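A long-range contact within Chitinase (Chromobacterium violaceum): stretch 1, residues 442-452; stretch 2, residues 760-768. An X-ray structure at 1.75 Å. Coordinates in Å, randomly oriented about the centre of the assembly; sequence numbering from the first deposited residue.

Stretch 1 (442-452) DWAYHYYRGGL
Stretch 2 (760-768) YLPISGPSH

A backbone carbonyl that already accepts one hydrogen bond can accept a second from a distant serine; the contact between residues 442-452 and 760-768 of this chitinase is a compact example, burying 471 Å² in all. The first stretch enters already helical at Asp442, stays so through Tyr447, and leads on to Gly450 and Gly451. The second is an extended loop that joins a strand at Ser767. The CA atoms pair in register, Tyr447 with Ile763 at 5.5 Å, Gly450 with Ser764 at 4.5 Å and Gly451 with Gly765 at 4.0 Å, so both stretches advance in the same sense along this part of the contact.

Ser764, phi/psi -108/174 and chi1 p, covers the most surface. Its CA-to-CB bond points toward the first stretch, and its OG donates a hydrogen bond to Tyr447 O at 2.7 Å, a carbonyl that also accepts from Gly450 N at 3.1 Å. Ser764 OG lies 2.9 Å from Gly451 N as well.

Tyr447 (chi1 168°, chi2 -86°) starts sideways, but its ring reaches the loop. Ser764 N lies over one face, and Ser764 CB makes an off-centre CH-pi contact 4.3 Å from the ring centroid. Pro762 O sits at the edge, 3.4 Å from Tyr447 CD2, while Tyr447 CE2 packs 3.7 Å from Pro762 CB. One turn earlier, Trp443 (chi1 t, chi2 91°) extends this apolar surface, with Trp443 CZ2 4.1 Å from Pro762 CD and 4.3 Å from Leu761 CB.

Beyond the tyrosine, glycines permit close backbone approach. A CB on Gly450 (-59/-35) would clash with Ser764 O, which instead receives a CA-H...O contact from Gly450 CA at 3.4 Å. Reciprocally, Gly765 CA approaches Gly450 O at 3.3 Å; Gly765 adopts 79/-130 before the cis peptide to Pro766. Water 2 bridges Gly450 O (2.6 Å from its oxygen) and Ser767 OG (2.7 Å).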

# COMPACT_ATOMS: atom_id res chain seq x y z
N ASP A 442 -0.89 -11.25 -5.05
CA ASP A 442 -2.05 -11.46 -5.92
C ASP A 442 -3.34 -11.29 -5.13
O ASP A 442 -4.29 -10.67 -5.62
CB ASP A 442 -1.97 -12.85 -6.57
CG ASP A 442 -3.12 -13.14 -7.51
OD1 ASP A 442 -3.03 -12.81 -8.72
OD2 ASP A 442 -4.12 -13.74 -7.05
N TRP A 443 -3.37 -11.80 -3.90
CA TRP A 443 -4.59 -11.72 -3.08
C TRP A 443 -4.86 -10.26 -2.73
O TRP A 443 -6.00 -9.78 -2.84
CB TRP A 443 -4.49 -12.57 -1.80
CG TRP A 443 -5.75 -12.45 -0.96
CD1 TRP A 443 -6.86 -13.24 -1.03
CD2 TRP A 443 -6.03 -11.45 0.02
NE1 TRP A 443 -7.81 -12.80 -0.13
CE2 TRP A 443 -7.32 -11.70 0.53
CE3 TRP A 443 -5.30 -10.36 0.54
CZ2 TRP A 443 -7.91 -10.91 1.52
CZ3 TRP A 443 -5.89 -9.57 1.52
CH2 TRP A 443 -7.19 -9.85 2.00
N ALA A 444 -3.82 -9.55 -2.30
CA ALA A 444 -3.95 -8.15 -1.91
C ALA A 444 -4.43 -7.28 -3.08
O ALA A 444 -5.27 -6.40 -2.90
CB ALA A 444 -2.63 -7.63 -1.36
N TYR A 445 -3.86 -7.50 -4.26
CA TYR A 445 -4.33 -6.78 -5.44
C TYR A 445 -5.83 -6.99 -5.63
O TYR A 445 -6.60 -6.04 -5.85
CB TYR A 445 -3.57 -7.24 -6.69
CG TYR A 445 -4.27 -6.88 -7.98
CD1 TYR A 445 -4.28 -5.57 -8.46
CD2 TYR A 445 -4.94 -7.86 -8.71
CE1 TYR A 445 -4.94 -5.25 -9.63
CE2 TYR A 445 -5.60 -7.53 -9.90
CZ TYR A 445 -5.60 -6.23 -10.34
OH TYR A 445 -6.26 -5.92 -11.51
N HIS A 446 -6.25 -8.24 -5.55
CA HIS A 446 -7.65 -8.55 -5.79
C HIS A 446 -8.55 -8.00 -4.70
O HIS A 446 -9.70 -7.63 -4.98
CB HIS A 446 -7.82 -10.06 -5.96
CG HIS A 446 -7.45 -10.52 -7.33
ND1 HIS A 446 -8.17 -10.14 -8.45
CD2 HIS A 446 -6.41 -11.26 -7.78
CE1 HIS A 446 -7.61 -10.66 -9.53
NE2 HIS A 446 -6.55 -11.35 -9.15
N TYR A 447 -8.04 -7.89 -3.48
CA TYR A 447 -8.78 -7.20 -2.43
C TYR A 447 -9.08 -5.76 -2.86
O TYR A 447 -10.23 -5.30 -2.79
CB TYR A 447 -8.01 -7.21 -1.09
CG TYR A 447 -8.61 -6.26 -0.07
CD1 TYR A 447 -8.25 -4.92 -0.05
CD2 TYR A 447 -9.58 -6.69 0.84
CE1 TYR A 447 -8.82 -4.04 0.84
CE2 TYR A 447 -10.14 -5.81 1.74
CZ TYR A 447 -9.76 -4.48 1.73
OH TYR A 447 -10.31 -3.57 2.64
N TYR A 448 -8.06 -5.04 -3.30
CA TYR A 448 -8.23 -3.61 -3.58
C TYR A 448 -9.09 -3.35 -4.82
O TYR A 448 -9.69 -2.28 -4.94
CB TYR A 448 -6.86 -2.92 -3.69
CG TYR A 448 -6.31 -2.71 -2.29
CD1 TYR A 448 -6.81 -1.69 -1.48
CD2 TYR A 448 -5.35 -3.56 -1.75
CE1 TYR A 448 -6.36 -1.51 -0.18
CE2 TYR A 448 -4.90 -3.39 -0.44
CZ TYR A 448 -5.40 -2.36 0.34
OH TYR A 448 -4.98 -2.17 1.64
N ARG A 449 -9.21 -4.33 -5.71
CA ARG A 449 -10.09 -4.16 -6.87
C ARG A 449 -11.57 -4.13 -6.49
O ARG A 449 -12.41 -3.77 -7.31
CB ARG A 449 -9.86 -5.27 -7.89
CG ARG A 449 -8.54 -5.13 -8.63
CD ARG A 449 -8.58 -3.93 -9.59
NE ARG A 449 -9.38 -4.28 -10.76
CZ ARG A 449 -10.65 -3.97 -10.91
NH1 ARG A 449 -11.27 -3.25 -9.98
NH2 ARG A 449 -11.30 -4.36 -11.99
N GLY A 450 -11.88 -4.52 -5.26
CA GLY A 450 -13.25 -4.42 -4.79
C GLY A 450 -13.75 -2.99 -4.85
O GLY A 450 -14.91 -2.75 -5.16
N GLY A 451 -12.85 -2.04 -4.57
CA GLY A 451 -13.25 -0.64 -4.49
C GLY A 451 -12.48 0.30 -5.39
O GLY A 451 -12.67 1.51 -5.33
N LEU A 452 -11.61 -0.26 -6.24
CA LEU A 452 -10.76 0.52 -7.16
C LEU A 452 -10.65 -0.14 -8.53
O LEU A 452 -10.58 -1.36 -8.63
CB LEU A 452 -9.33 0.68 -6.60
CG LEU A 452 -9.11 1.57 -5.37
CD1 LEU A 452 -7.67 1.43 -4.90
CD2 LEU A 452 -9.45 3.02 -5.68
N TYR A 760 -16.01 -14.55 4.19
CA TYR A 760 -14.98 -15.16 5.02
C TYR A 760 -13.58 -14.57 4.96
O TYR A 760 -12.76 -14.85 5.83
CB TYR A 760 -14.92 -16.66 4.71
CG TYR A 760 -16.14 -17.33 5.26
CD1 TYR A 760 -16.22 -17.64 6.62
CD2 TYR A 760 -17.24 -17.60 4.46
CE1 TYR A 760 -17.34 -18.22 7.15
CE2 TYR A 760 -18.38 -18.18 4.99
CZ TYR A 760 -18.42 -18.49 6.33
OH TYR A 760 -19.53 -19.08 6.88
N LEU A 761 -13.30 -13.75 3.95
CA LEU A 761 -12.07 -12.96 3.93
C LEU A 761 -12.42 -11.52 3.56
O LEU A 761 -13.46 -11.27 2.95
CB LEU A 761 -11.05 -13.55 2.95
CG LEU A 761 -10.31 -14.81 3.43
CD1 LEU A 761 -9.54 -15.47 2.28
CD2 LEU A 761 -9.37 -14.48 4.58
N PRO A 762 -11.55 -10.57 3.93
CA PRO A 762 -11.89 -9.16 3.70
C PRO A 762 -12.14 -8.79 2.24
O PRO A 762 -11.55 -9.38 1.33
CB PRO A 762 -10.67 -8.42 4.25
CG PRO A 762 -10.18 -9.32 5.36
CD PRO A 762 -10.34 -10.71 4.77
N ILE A 763 -13.02 -7.81 2.05
CA ILE A 763 -13.27 -7.20 0.75
C ILE A 763 -13.30 -5.68 0.88
O ILE A 763 -13.53 -5.15 1.97
CB ILE A 763 -14.63 -7.65 0.13
CG1 ILE A 763 -15.79 -7.08 0.95
CG2 ILE A 763 -14.71 -9.18 0.03
CD1 ILE A 763 -17.17 -7.39 0.40
N SER A 764 -13.03 -4.99 -0.22
CA SER A 764 -13.33 -3.57 -0.34
C SER A 764 -14.52 -3.44 -1.29
O SER A 764 -14.97 -4.43 -1.88
CB SER A 764 -12.12 -2.76 -0.83
OG SER A 764 -11.73 -3.15 -2.14
N GLY A 765 -15.03 -2.23 -1.43
CA GLY A 765 -16.24 -2.03 -2.21
C GLY A 765 -17.47 -2.42 -1.40
O GLY A 765 -17.63 -1.97 -0.27
N PRO A 766 -18.36 -3.24 -1.98
CA PRO A 766 -18.38 -3.76 -3.36
C PRO A 766 -18.53 -2.66 -4.41
O PRO A 766 -18.49 -1.47 -4.08
CB PRO A 766 -19.62 -4.68 -3.36
CG PRO A 766 -19.86 -5.03 -1.92
CD PRO A 766 -19.45 -3.80 -1.16
N SER A 767 -18.68 -3.05 -5.67
CA SER A 767 -18.81 -2.07 -6.74
C SER A 767 -19.60 -2.65 -7.90
O SER A 767 -19.94 -3.83 -7.90
CB SER A 767 -17.43 -1.62 -7.23
OG SER A 767 -16.72 -2.72 -7.77
N HIS A 768 -19.91 -1.80 -8.87
CA HIS A 768 -20.57 -2.20 -10.12
C HIS A 768 -21.97 -2.74 -9.86
O HIS A 768 -22.33 -3.85 -10.27
CB HIS A 768 -19.72 -3.21 -10.87
CG HIS A 768 -18.30 -2.78 -11.05
ND1 HIS A 768 -17.24 -3.67 -11.11
CD2 HIS A 768 -17.75 -1.54 -11.15
CE1 HIS A 768 -16.11 -3.00 -11.26
NE2 HIS A 768 -16.39 -1.70 -11.28
O HOH W 1 -14.04 -1.90 -8.46
O HOH W 2 -16.17 -4.83 -6.15